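Local coordinates for protein D-mannose isomerase (Marinomonas mediterranea, PDB 5X32) that catalyses the reversible isomerization of D-mannose to D-fructose and, less efficiently, isomerizes D-lyxose, while leaving D-glucose untouched, at residues Tyr3-His15 / Tyr334-Asn346. Residues are numbered along the deposited sequence; the frame is centred on the assembly and turned at random.
Sequences YPAFDSKTFLEAH and YKQYLTLWEFSWN
Phe6 lies almost flat against Trp341, its plane 13° from that of the indole but slid so far that the rings barely overlap. Each residue's CB sits instead over the other's ring, Trp341 CB standing 3.4 Å from the Phe6 ring centroid in a reciprocal pair of CH-pi contacts. Phe11 projects from the first turn of its helix with CG anti to the backbone N (chi1 169°), which turns its ring edge toward the faces of two tryptophans: CE2 meets the Trp341 face, while CE1 lies 3.3 Å from Trp345 CZ3. Trp341 in turn points its own benzo edge at the face of His15, and the five residues form an aromatic cluster. In the (alpha/alpha)6-barrel of the N-acylglucosamine 2-epimerase family, the cluster joins the loop before helix 9-23, and that helix's first turns, to helix 331-347 from near the other end of the chain; helix 379-390 also touches Leu12, His15, Tyr337 and Trp341. Further out, Pro4 CG rests over the Trp345 face, 3.9 Å from the six-membered-ring centroid. Tyr3 covers Glu342, whose CG lies over the phenol centre and whose carboxylate stacks within 10° of the ring plane. Replacing Tyr3 by an alanine would probably uncover the Glu342 methylene and deprive the Asn346 amide of this acceptor, since Asn346 ND2 donates to Tyr3 OH at 2.9 Å. On the side away from Tyr3, Tyr337 OH donates to Phe6 O at 2.7 Å from above the carbonyl plane, and at the start of the helical segment Tyr334 OH makes a weak, 3.3 Å bond to Asp7 OD2.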
ATOM      1  N   TYR A   3      -8.738  -5.090  26.254  1.00 58.96           N
ATOM      2  CA  TYR A   3      -8.528  -4.739  24.869  1.00 53.63           C
ATOM      3  C   TYR A   3      -9.571  -5.494  24.080  1.00 55.38           C
ATOM      4  O   TYR A   3     -10.171  -6.434  24.595  1.00 58.87           O
ATOM      5  CB  TYR A   3      -7.126  -5.118  24.385  1.00 58.16           C
ATOM      6  CG  TYR A   3      -6.010  -4.179  24.777  1.00 55.89           C
ATOM      7  CD1 TYR A   3      -5.880  -2.931  24.175  1.00 55.72           C
ATOM      8  CD2 TYR A   3      -5.065  -4.558  25.720  1.00 60.26           C
ATOM      9  CE1 TYR A   3      -4.852  -2.073  24.522  1.00 56.62           C
ATOM     10  CE2 TYR A   3      -4.033  -3.716  26.073  1.00 57.39           C
ATOM     11  CZ  TYR A   3      -3.926  -2.477  25.471  1.00 63.95           C
ATOM     12  OH  TYR A   3      -2.892  -1.642  25.829  1.00 67.18           O
ATOM     13  N   PRO A   4      -9.824  -5.066  22.836  1.00 56.94           N
ATOM     14  CA  PRO A   4     -10.637  -5.894  21.942  1.00 53.78           C
ATOM     15  C   PRO A   4      -9.876  -7.147  21.508  1.00 57.71           C
ATOM     16  O   PRO A   4      -8.645  -7.196  21.620  1.00 58.10           O
ATOM     17  CB  PRO A   4     -10.881  -4.988  20.734  1.00 56.97           C
ATOM     18  CG  PRO A   4     -10.415  -3.628  21.125  1.00 54.30           C
ATOM     19  CD  PRO A   4      -9.469  -3.765  22.243  1.00 54.06           C
ATOM     20  N   ALA A   5     -10.597  -8.146  21.014  1.00 55.95           N
ATOM     21  CA  ALA A   5      -9.957  -9.333  20.484  1.00 49.34           C
ATOM     22  C   ALA A   5      -9.469  -9.004  19.080  1.00 58.27           C
ATOM     23  O   ALA A   5     -10.236  -9.093  18.114  1.00 53.25           O
ATOM     24  CB  ALA A   5     -10.920 -10.502  20.467  1.00 48.09           C
ATOM     25  N   PHE A   6      -8.185  -8.659  18.965  1.00 55.74           N
ATOM     26  CA  PHE A   6      -7.667  -8.127  17.713  1.00 51.16           C
ATOM     27  C   PHE A   6      -7.590  -9.191  16.655  1.00 55.04           C
ATOM     28  O   PHE A   6      -7.511  -8.876  15.465  1.00 55.91           O
ATOM     29  CB  PHE A   6      -6.298  -7.497  17.903  1.00 50.98           C
ATOM     30  CG  PHE A   6      -6.307  -6.308  18.797  1.00 53.77           C
ATOM     31  CD1 PHE A   6      -6.955  -5.137  18.398  1.00 55.60           C
ATOM     32  CD2 PHE A   6      -5.667  -6.341  20.025  1.00 47.84           C
ATOM     33  CE1 PHE A   6      -6.968  -4.021  19.216  1.00 55.49           C
ATOM     34  CE2 PHE A   6      -5.674  -5.231  20.848  1.00 57.79           C
ATOM     35  CZ  PHE A   6      -6.329  -4.063  20.446  1.00 53.26           C
ATOM     36  N   ASP A   7      -7.640 -10.448  17.087  1.00 52.32           N
ATOM     37  CA  ASP A   7      -7.626 -11.567  16.157  1.00 56.87           C
ATOM     38  C   ASP A   7      -9.028 -12.119  15.829  1.00 64.68           C
ATOM     39  O   ASP A   7      -9.142 -13.200  15.245  1.00 67.62           O
ATOM     40  CB  ASP A   7      -6.719 -12.671  16.703  1.00 61.74           C
ATOM     41  CG  ASP A   7      -7.126 -13.143  18.091  1.00 68.84           C
ATOM     42  OD1 ASP A   7      -7.500 -12.291  18.921  1.00 69.66           O
ATOM     43  OD2 ASP A   7      -7.012 -14.358  18.374  1.00 75.90           O
ATOM     44  N   SER A   8     -10.086 -11.387  16.191  1.00 58.46           N
ATOM     45  CA  SER A   8     -11.460 -11.849  15.938  1.00 57.94           C
ATOM     46  C   SER A   8     -12.055 -11.273  14.654  1.00 61.67           C
ATOM     47  O   SER A   8     -11.777 -10.134  14.285  1.00 64.28           O
ATOM     48  CB  SER A   8     -12.375 -11.536  17.136  1.00 60.80           C
ATOM     49  OG  SER A   8     -12.531 -10.148  17.363  1.00 63.07           O
ATOM     50  N   LYS A   9     -12.873 -12.065  13.971  1.00 64.50           N
ATOM     51  CA  LYS A   9     -13.601 -11.596  12.788  1.00 58.60           C
ATOM     52  C   LYS A   9     -14.470 -10.381  13.119  1.00 60.77           C
ATOM     53  O   LYS A   9     -14.475  -9.374  12.389  1.00 57.71           O
ATOM     54  CB  LYS A   9     -14.462 -12.728  12.237  1.00 56.89           C
ATOM     55  CG  LYS A   9     -15.497 -12.320  11.219  1.00 72.28           C
ATOM     56  CD  LYS A   9     -15.962 -13.535  10.424  1.00 80.56           C
ATOM     57  CE  LYS A   9     -17.118 -13.189   9.489  1.00 73.27           C
ATOM     58  NZ  LYS A   9     -18.294 -12.714  10.271  1.00 85.13           N
ATOM     59  N   THR A  10     -15.163 -10.466  14.250  1.00 57.59           N
ATOM     60  CA  THR A  10     -16.035  -9.386  14.685  1.00 58.77           C
ATOM     61  C   THR A  10     -15.283  -8.081  14.846  1.00 61.88           C
ATOM     62  O   THR A  10     -15.741  -7.039  14.329  1.00 52.86           O
ATOM     63  CB  THR A  10     -16.729  -9.722  16.006  1.00 54.02           C
ATOM     64  OG1 THR A  10     -17.626 -10.814  15.793  1.00 61.13           O
ATOM     65  CG2 THR A  10     -17.535  -8.564  16.476  1.00 60.46           C
ATOM     66  N   PHE A  11     -14.129  -8.128  15.527  1.00 59.39           N
ATOM     67  CA  PHE A  11     -13.393  -6.889  15.742  1.00 54.81           C
ATOM     68  C   PHE A  11     -12.933  -6.261  14.436  1.00 59.57           C
ATOM     69  O   PHE A  11     -13.160  -5.067  14.204  1.00 52.91           O
ATOM     70  CB  PHE A  11     -12.175  -7.063  16.613  1.00 51.56           C
ATOM     71  CG  PHE A  11     -11.298  -5.857  16.598  1.00 52.25           C
ATOM     72  CD1 PHE A  11     -11.689  -4.711  17.267  1.00 54.76           C
ATOM     73  CD2 PHE A  11     -10.120  -5.841  15.893  1.00 47.89           C
ATOM     74  CE1 PHE A  11     -10.915  -3.580  17.248  1.00 49.72           C
ATOM     75  CE2 PHE A  11      -9.340  -4.710  15.872  1.00 52.79           C
ATOM     76  CZ  PHE A  11      -9.740  -3.579  16.551  1.00 52.28           C
ATOM     77  N   LEU A  12     -12.273  -7.069  13.603  1.00 56.21           N
ATOM     78  CA  LEU A  12     -11.701  -6.584  12.355  1.00 54.16           C
ATOM     79  C   LEU A  12     -12.769  -5.964  11.458  1.00 53.98           C
ATOM     80  O   LEU A  12     -12.564  -4.884  10.889  1.00 53.44           O
ATOM     81  CB  LEU A  12     -10.971  -7.716  11.633  1.00 49.00           C
ATOM     82  CG  LEU A  12      -9.681  -8.116  12.365  1.00 48.47           C
ATOM     83  CD1 LEU A  12      -9.142  -9.452  11.858  1.00 55.23           C
ATOM     84  CD2 LEU A  12      -8.608  -7.029  12.283  1.00 35.05           C
ATOM     85  N   GLU A  13     -13.917  -6.632  11.366  1.00 58.83           N
ATOM     86  CA  GLU A  13     -15.033  -6.129  10.572  1.00 54.83           C
ATOM     87  C   GLU A  13     -15.601  -4.837  11.149  1.00 57.40           C
ATOM     88  O   GLU A  13     -15.998  -3.928  10.401  1.00 53.92           O
ATOM     89  CB  GLU A  13     -16.120  -7.188  10.478  1.00 51.57           C
ATOM     90  CG  GLU A  13     -15.873  -8.156   9.346  1.00 61.60           C
ATOM     91  CD  GLU A  13     -16.784  -9.363   9.403  1.00 74.11           C
ATOM     92  OE1 GLU A  13     -17.656  -9.397  10.305  1.00 73.49           O
ATOM     93  OE2 GLU A  13     -16.650 -10.251   8.524  1.00 75.99           O
ATOM     94  N   ALA A  14     -15.638  -4.765  12.483  1.00 58.59           N
ATOM     95  CA  ALA A  14     -16.146  -3.590  13.189  1.00 49.06           C
ATOM     96  C   ALA A  14     -15.269  -2.372  12.913  1.00 54.16           C
ATOM     97  O   ALA A  14     -15.768  -1.270  12.609  1.00 57.65           O
ATOM     98  CB  ALA A  14     -16.216  -3.861  14.652  1.00 39.86           C
ATOM     99  N   HIS A  15     -13.960  -2.586  13.022  1.00 48.82           N
ATOM    100  CA  HIS A  15     -12.973  -1.541  12.796  1.00 46.30           C
ATOM    101  C   HIS A  15     -12.980  -1.045  11.360  1.00 52.28           C
ATOM    102  O   HIS A  15     -12.892   0.170  11.098  1.00 48.98           O
ATOM    103  CB  HIS A  15     -11.586  -2.036  13.158  1.00 49.61           C
ATOM    104  CG  HIS A  15     -10.499  -1.104  12.744  1.00 44.01           C
ATOM    105  ND1 HIS A  15     -10.209   0.054  13.429  1.00 47.88           N
ATOM    106  CD2 HIS A  15      -9.662  -1.133  11.681  1.00 41.94           C
ATOM    107  CE1 HIS A  15      -9.223   0.689  12.822  1.00 45.67           C
ATOM    108  NE2 HIS A  15      -8.876  -0.008  11.755  1.00 49.19           N
ATOM    109  N   TYR A 334       2.355 -13.993  16.993  1.00 57.33           N
ATOM    110  CA  TYR A 334       1.047 -13.665  17.540  1.00 58.05           C
ATOM    111  C   TYR A 334       1.195 -12.545  18.562  1.00 59.88           C
ATOM    112  O   TYR A 334       0.491 -11.529  18.490  1.00 61.38           O
ATOM    113  CB  TYR A 334       0.402 -14.894  18.178  1.00 61.69           C
ATOM    114  CG  TYR A 334      -0.941 -14.626  18.815  1.00 61.52           C
ATOM    115  CD1 TYR A 334      -2.089 -14.474  18.047  1.00 61.87           C
ATOM    116  CD2 TYR A 334      -1.052 -14.489  20.198  1.00 62.18           C
ATOM    117  CE1 TYR A 334      -3.324 -14.219  18.648  1.00 64.80           C
ATOM    118  CE2 TYR A 334      -2.268 -14.231  20.802  1.00 61.85           C
ATOM    119  CZ  TYR A 334      -3.403 -14.091  20.027  1.00 67.31           C
ATOM    120  OH  TYR A 334      -4.612 -13.833  20.634  1.00 66.31           O
ATOM    121  N   LYS A 335       2.135 -12.715  19.492  1.00 59.51           N
ATOM    122  CA  LYS A 335       2.355 -11.708  20.524  1.00 53.18           C
ATOM    123  C   LYS A 335       2.700 -10.350  19.929  1.00 57.39           C
ATOM    124  O   LYS A 335       2.285  -9.307  20.457  1.00 61.85           O
ATOM    125  CB  LYS A 335       3.438 -12.146  21.487  1.00 50.79           C
ATOM    126  CG  LYS A 335       2.872 -12.949  22.636  1.00 59.37           C
ATOM    127  CD  LYS A 335       3.921 -13.319  23.672  1.00 56.89           C
ATOM    128  CE  LYS A 335       4.633 -14.555  23.225  1.00 61.93           C
ATOM    129  NZ  LYS A 335       3.578 -15.571  22.955  1.00 73.98           N
ATOM    130  N   GLN A 336       3.461 -10.358  18.838  1.00 54.10           N
ATOM    131  CA  GLN A 336       3.879  -9.104  18.221  1.00 54.67           C
ATOM    132  C   GLN A 336       2.726  -8.420  17.492  1.00 57.80           C
ATOM    133  O   GLN A 336       2.638  -7.194  17.449  1.00 54.87           O
ATOM    134  CB  GLN A 336       5.048  -9.347  17.280  1.00 49.71           C
ATOM    135  CG  GLN A 336       6.351  -9.465  18.020  1.00 57.79           C
ATOM    136  CD  GLN A 336       7.458 -10.016  17.162  1.00 60.42           C
ATOM    137  OE1 GLN A 336       7.215 -10.819  16.257  1.00 65.92           O
ATOM    138  NE2 GLN A 336       8.676  -9.551  17.401  1.00 49.56           N
ATOM    139  N   TYR A 337       1.871  -9.240  16.899  1.00 56.46           N
ATOM    140  CA  TYR A 337       0.607  -8.823  16.331  1.00 52.58           C
ATOM    141  C   TYR A 337      -0.215  -8.066  17.389  1.00 59.47           C
ATOM    142  O   TYR A 337      -0.741  -6.952  17.138  1.00 54.72           O
ATOM    143  CB  TYR A 337      -0.133 -10.055  15.799  1.00 49.60           C
ATOM    144  CG  TYR A 337      -1.515  -9.783  15.294  1.00 54.44           C
ATOM    145  CD1 TYR A 337      -1.708  -9.265  14.017  1.00 57.89           C
ATOM    146  CD2 TYR A 337      -2.629 -10.082  16.055  1.00 54.60           C
ATOM    147  CE1 TYR A 337      -2.970  -9.006  13.531  1.00 53.84           C
ATOM    148  CE2 TYR A 337      -3.910  -9.831  15.577  1.00 53.60           C
ATOM    149  CZ  TYR A 337      -4.070  -9.292  14.311  1.00 56.93           C
ATOM    150  OH  TYR A 337      -5.329  -9.036  13.809  1.00 55.30           O
ATOM    151  N   LEU A 338      -0.317  -8.668  18.578  1.00 58.28           N
ATOM    152  CA  LEU A 338      -1.040  -8.028  19.680  1.00 59.67           C
ATOM    153  C   LEU A 338      -0.365  -6.730  20.116  1.00 59.25           C
ATOM    154  O   LEU A 338      -1.045  -5.777  20.476  1.00 57.52           O
ATOM    155  CB  LEU A 338      -1.185  -8.970  20.873  1.00 54.37           C
ATOM    156  CG  LEU A 338      -2.126 -10.136  20.569  1.00 60.67           C
ATOM    157  CD1 LEU A 338      -2.293 -11.011  21.787  1.00 55.80           C
ATOM    158  CD2 LEU A 338      -3.481  -9.656  20.021  1.00 50.30           C
ATOM    159  N   THR A 339       0.965  -6.694  20.131  1.00 52.69           N
ATOM    160  CA  THR A 339       1.642  -5.452  20.518  1.00 53.82           C
ATOM    161  C   THR A 339       1.360  -4.330  19.516  1.00 51.58           C
ATOM    162  O   THR A 339       1.132  -3.180  19.892  1.00 58.72           O
ATOM    163  CB  THR A 339       3.165  -5.643  20.675  1.00 52.43           C
ATOM    164  OG1 THR A 339       3.702  -6.194  19.468  1.00 56.83           O
ATOM    165  CG2 THR A 339       3.447  -6.585  21.827  1.00 40.45           C
ATOM    166  N   LEU A 340       1.384  -4.665  18.234  1.00 52.75           N
ATOM    167  CA  LEU A 340       1.153  -3.670  17.196  1.00 52.89           C
ATOM    168  C   LEU A 340      -0.281  -3.147  17.241  1.00 53.42           C
ATOM    169  O   LEU A 340      -0.513  -1.936  17.157  1.00 49.38           O
ATOM    170  CB  LEU A 340       1.485  -4.257  15.828  1.00 52.09           C
ATOM    171  CG  LEU A 340       2.989  -4.462  15.644  1.00 50.00           C
ATOM    172  CD1 LEU A 340       3.275  -5.469  14.539  1.00 47.14           C
ATOM    173  CD2 LEU A 340       3.644  -3.117  15.338  1.00 44.51           C
ATOM    174  N   TRP A 341      -1.238  -4.055  17.409  1.00 54.12           N
ATOM    175  CA  TRP A 341      -2.614  -3.623  17.595  1.00 53.19           C
ATOM    176  C   TRP A 341      -2.799  -2.799  18.882  1.00 55.52           C
ATOM    177  O   TRP A 341      -3.554  -1.832  18.888  1.00 53.95           O
ATOM    178  CB  TRP A 341      -3.562  -4.820  17.599  1.00 54.78           C
ATOM    179  CG  TRP A 341      -4.129  -5.118  16.248  1.00 52.86           C
ATOM    180  CD1 TRP A 341      -3.822  -6.185  15.452  1.00 54.04           C
ATOM    181  CD2 TRP A 341      -5.093  -4.329  15.514  1.00 57.59           C
ATOM    182  NE1 TRP A 341      -4.534  -6.115  14.271  1.00 58.59           N
ATOM    183  CE2 TRP A 341      -5.322  -4.991  14.284  1.00 57.20           C
ATOM    184  CE3 TRP A 341      -5.792  -3.139  15.781  1.00 56.72           C
ATOM    185  CZ2 TRP A 341      -6.216  -4.501  13.322  1.00 54.09           C
ATOM    186  CZ3 TRP A 341      -6.685  -2.649  14.807  1.00 55.67           C
ATOM    187  CH2 TRP A 341      -6.883  -3.332  13.602  1.00 55.30           C
ATOM    188  N   GLU A 342      -2.140  -3.179  19.973  1.00 56.48           N
ATOM    189  CA  GLU A 342      -2.288  -2.425  21.220  1.00 56.99           C
ATOM    190  C   GLU A 342      -1.801  -1.001  21.025  1.00 52.22           C
ATOM    191  O   GLU A 342      -2.533  -0.048  21.309  1.00 50.28           O
ATOM    192  CB  GLU A 342      -1.555  -3.107  22.372  1.00 53.74           C
ATOM    193  CG  GLU A 342      -2.341  -4.288  22.919  1.00 61.93           C
ATOM    194  CD  GLU A 342      -1.519  -5.217  23.811  1.00 72.42           C
ATOM    195  OE1 GLU A 342      -0.380  -4.857  24.199  1.00 72.74           O
ATOM    196  OE2 GLU A 342      -2.018  -6.327  24.106  1.00 73.02           O
ATOM    197  N   PHE A 343      -0.595  -0.854  20.488  1.00 47.53           N
ATOM    198  CA  PHE A 343      -0.084   0.484  20.225  1.00 49.58           C
ATOM    199  C   PHE A 343      -1.056   1.268  19.337  1.00 52.72           C
ATOM    200  O   PHE A 343      -1.344   2.443  19.601  1.00 55.41           O
ATOM    201  CB  PHE A 343       1.285   0.429  19.544  1.00 45.30           C
ATOM    202  CG  PHE A 343       1.743   1.765  19.023  1.00 48.45           C
ATOM    203  CD1 PHE A 343       2.314   2.697  19.865  1.00 51.46           C
ATOM    204  CD2 PHE A 343       1.543   2.112  17.694  1.00 47.66           C
ATOM    205  CE1 PHE A 343       2.726   3.933  19.391  1.00 53.16           C
ATOM    206  CE2 PHE A 343       1.953   3.338  17.219  1.00 50.52           C
ATOM    207  CZ  PHE A 343       2.545   4.252  18.076  1.00 52.12           C
ATOM    208  N   SER A 344      -1.560   0.607  18.293  1.00 46.74           N
ATOM    209  CA  SER A 344      -2.471   1.242  17.345  1.00 51.97           C
ATOM    210  C   SER A 344      -3.794   1.726  17.968  1.00 53.53           C
ATOM    211  O   SER A 344      -4.263   2.844  17.709  1.00 50.09           O
ATOM    212  CB  SER A 344      -2.766   0.274  16.199  1.00 46.07           C
ATOM    213  OG  SER A 344      -1.593   0.027  15.448  1.00 43.88           O
ATOM    214  N   TRP A 345      -4.387   0.860  18.774  1.00 50.38           N
ATOM    215  CA  TRP A 345      -5.636   1.136  19.443  1.00 55.12           C
ATOM    216  C   TRP A 345      -5.476   2.310  20.399  1.00 60.45           C
ATOM    217  O   TRP A 345      -6.366   3.180  20.505  1.00 56.35           O
ATOM    218  CB  TRP A 345      -6.102  -0.097  20.196  1.00 58.44           C
ATOM    219  CG  TRP A 345      -7.516  -0.041  20.638  1.00 59.79           C
ATOM    220  CD1 TRP A 345      -7.966   0.092  21.921  1.00 58.37           C
ATOM    221  CD2 TRP A 345      -8.677  -0.179  19.816  1.00 54.22           C
ATOM    222  NE1 TRP A 345      -9.338   0.068  21.942  1.00 61.99           N
ATOM    223  CE2 TRP A 345      -9.801  -0.093  20.661  1.00 59.81           C
ATOM    224  CE3 TRP A 345      -8.879  -0.345  18.444  1.00 57.43           C
ATOM    225  CZ2 TRP A 345     -11.109  -0.170  20.181  1.00 56.42           C
ATOM    226  CZ3 TRP A 345     -10.178  -0.428  17.968  1.00 55.24           C
ATOM    227  CH2 TRP A 345     -11.276  -0.347  18.835  1.00 55.30           C
ATOM    228  N   ASN A 346      -4.334   2.331  21.089  1.00 50.17           N
ATOM    229  CA  ASN A 346      -4.061   3.370  22.081  1.00 52.31           C
ATOM    230  C   ASN A 346      -3.546   4.701  21.501  1.00 52.37           C
ATOM    231  O   ASN A 346      -3.514   5.697  22.211  1.00 53.71           O
ATOM    232  CB  ASN A 346      -3.046   2.857  23.129  1.00 52.42           C
ATOM    233  CG  ASN A 346      -3.602   1.726  23.966  1.00 48.91           C
ATOM    234  OD1 ASN A 346      -4.799   1.656  24.199  1.00 60.15           O
ATOM    235  ND2 ASN A 346      -2.742   0.839  24.418  1.00 48.45           N
TER